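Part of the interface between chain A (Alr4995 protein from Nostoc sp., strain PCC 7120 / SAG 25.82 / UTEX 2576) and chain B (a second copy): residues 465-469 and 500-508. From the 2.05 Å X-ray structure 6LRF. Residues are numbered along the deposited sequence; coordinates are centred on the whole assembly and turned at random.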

# COMPACT_ATOMS: atom_id res chain seq x y z
N SER A 465 8.47 -2.22 -7.06
CA SER A 465 9.18 -2.56 -8.30
C SER A 465 9.55 -4.04 -8.36
O SER A 465 9.92 -4.63 -7.36
CB SER A 465 10.43 -1.69 -8.46
OG SER A 465 10.17 -0.33 -8.16
N SER A 466 9.48 -4.64 -9.55
CA SER A 466 9.79 -6.06 -9.70
C SER A 466 11.27 -6.35 -9.42
O SER A 466 12.07 -5.44 -9.15
CB SER A 466 9.41 -6.54 -11.10
OG SER A 466 10.12 -5.84 -12.10
N GLU A 467 11.65 -7.63 -9.48
CA GLU A 467 13.06 -7.95 -9.33
C GLU A 467 13.83 -7.39 -10.51
O GLU A 467 14.87 -6.78 -10.34
CB GLU A 467 13.31 -9.46 -9.21
CG GLU A 467 14.80 -9.82 -9.00
CD GLU A 467 15.10 -11.32 -9.19
OE1 GLU A 467 16.29 -11.68 -9.29
OE2 GLU A 467 14.13 -12.14 -9.25
N ARG A 468 13.30 -7.62 -11.72
CA ARG A 468 13.96 -7.14 -12.94
C ARG A 468 14.26 -5.64 -12.85
O ARG A 468 15.36 -5.19 -13.18
CB ARG A 468 13.11 -7.40 -14.19
CG ARG A 468 12.14 -8.57 -14.14
CD ARG A 468 11.65 -8.90 -15.55
NE ARG A 468 10.21 -9.15 -15.58
CZ ARG A 468 9.29 -8.28 -16.00
NH1 ARG A 468 9.66 -7.08 -16.45
NH2 ARG A 468 8.00 -8.62 -15.99
N ARG A 469 13.27 -4.88 -12.39
CA ARG A 469 13.30 -3.42 -12.43
C ARG A 469 14.39 -2.87 -11.55
O ARG A 469 15.21 -2.04 -11.98
CB ARG A 469 11.95 -2.85 -12.01
CG ARG A 469 11.93 -1.33 -11.81
CD ARG A 469 12.12 -0.57 -13.12
NE ARG A 469 12.10 0.87 -12.89
CZ ARG A 469 12.46 1.79 -13.78
NH1 ARG A 469 12.87 1.42 -14.99
NH2 ARG A 469 12.41 3.08 -13.46
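Chain B (500-508) IHTGGGEHL

The rule of this contact is that the start of one helix meets the end of another: free amides at the first turn in chain A face free carbonyls at the last turn in chain B. Chain B arrives as a helix, turns at G503(B) and G504(B), and is helical again from G505(B) onward. The nearest backbone approach, 5.1 Å from S466(A) CA to T502(B) CA, fixes the register.

S465(A), in extended conformation, directs its CA-to-CB bond away from chain B and takes no part. S466(A) is the N-cap. With chi1 in the p well, its OG accepts from R469(A) N at 3.3 Å, closing the first turn from within chain A. Its CB also packs 3.7 Å from T502(B) OG1, so one small residue both caps its helix and lies against the partner.

E467(A) opens the helix, where an amide has no carbonyl of a preceding turn to bond. Its N donates to T502(B) OG1 at 3.2 Å with good geometry, and makes a weak bond to T502(B) O, also at 3.2 Å. The side chain, t at chi1 and chi2, runs extended along chain B past the glycine turn. Its OE1 comes within 3.2 Å of H507(B) CE1, near the plane of the imidazole and at its edge. OE2 lies 3.0 Å from G503(B) O, two acceptors with no bond between them.

The next amide repeats the pattern: R468(A) N donates to T502(B) O at 3.3 Å, so a single carbonyl serves two successive amides. The R468(A) side chain starts sideways, but its end comes nearer to chain B. NE donates to H501(B) O at 3.1 Å, and NH2 adds a weak bond to the same oxygen at 3.1 Å; that oxygen lies at the guanidinium edge, where N-H groups can reach it. The H501(B) ring leads away, leaving its backbone to do the work.

Behind these carbonyls, G503(B) has phi 116° and psi 19° and ends the helix in a Schellman motif. A CB there would jam against the carbonyl of T502(B) and sit a tight 3.4 Å from R468(A) CG, so backbone and interface both favour glycine. R469(A), the last residue of the stretch, leads its side chain away from chain B, contributing through the amide that completes the cap.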

# COMPACT_ATOMS: atom_id res chain seq x y z
N ILE B 500 7.59 -16.22 -11.48
CA ILE B 500 8.11 -16.16 -12.83
C ILE B 500 8.13 -14.70 -13.31
O ILE B 500 9.15 -14.22 -13.80
CB ILE B 500 7.29 -17.03 -13.81
CG1 ILE B 500 7.12 -18.43 -13.22
CG2 ILE B 500 8.00 -17.11 -15.15
CD1 ILE B 500 8.44 -19.06 -12.79
N HIS B 501 7.00 -14.01 -13.13
CA HIS B 501 6.83 -12.65 -13.65
C HIS B 501 7.88 -11.70 -13.13
O HIS B 501 8.34 -10.81 -13.83
CB HIS B 501 5.48 -12.06 -13.25
CG HIS B 501 4.31 -12.72 -13.88
ND1 HIS B 501 4.33 -13.17 -15.19
CD2 HIS B 501 3.08 -13.00 -13.40
CE1 HIS B 501 3.16 -13.71 -15.47
NE2 HIS B 501 2.38 -13.62 -14.41
N THR B 502 8.21 -11.86 -11.86
CA THR B 502 9.03 -10.88 -11.19
C THR B 502 10.50 -11.10 -11.56
O THR B 502 11.31 -10.18 -11.46
CB THR B 502 8.85 -10.94 -9.67
OG1 THR B 502 9.26 -9.68 -9.11
CG2 THR B 502 9.67 -12.08 -9.09
N GLY B 503 10.81 -12.32 -12.00
CA GLY B 503 12.15 -12.64 -12.47
C GLY B 503 12.83 -13.68 -11.61
O GLY B 503 14.05 -13.84 -11.67
N GLY B 504 12.05 -14.42 -10.84
CA GLY B 504 12.61 -15.36 -9.89
C GLY B 504 12.68 -16.81 -10.31
O GLY B 504 13.11 -17.65 -9.52
N GLY B 505 12.27 -17.13 -11.53
CA GLY B 505 12.20 -18.52 -11.95
C GLY B 505 13.51 -19.30 -11.96
O GLY B 505 13.57 -20.48 -11.60
N GLU B 506 14.58 -18.65 -12.42
CA GLU B 506 15.88 -19.30 -12.48
C GLU B 506 16.37 -19.66 -11.06
O GLU B 506 17.02 -20.68 -10.86
CB GLU B 506 16.90 -18.40 -13.18
CG GLU B 506 17.69 -17.54 -12.21
CD GLU B 506 18.64 -16.58 -12.88
OE1 GLU B 506 18.17 -15.55 -13.44
OE2 GLU B 506 19.87 -16.84 -12.84
N HIS B 507 16.03 -18.83 -10.08
CA HIS B 507 16.39 -19.12 -8.70
C HIS B 507 15.61 -20.32 -8.18
O HIS B 507 16.18 -21.23 -7.56
CB HIS B 507 16.16 -17.89 -7.83
CG HIS B 507 17.02 -16.73 -8.22
ND1 HIS B 507 16.51 -15.46 -8.44
CD2 HIS B 507 18.35 -16.65 -8.46
CE1 HIS B 507 17.49 -14.65 -8.79
NE2 HIS B 507 18.62 -15.34 -8.81
N LEU B 508 14.31 -20.36 -8.45
CA LEU B 508 13.52 -21.52 -8.04
C LEU B 508 14.01 -22.80 -8.72
O LEU B 508 14.17 -23.83 -8.07
CB LEU B 508 12.03 -21.29 -8.33
CG LEU B 508 11.08 -22.43 -8.00
CD1 LEU B 508 11.29 -22.91 -6.55
CD2 LEU B 508 9.64 -21.97 -8.19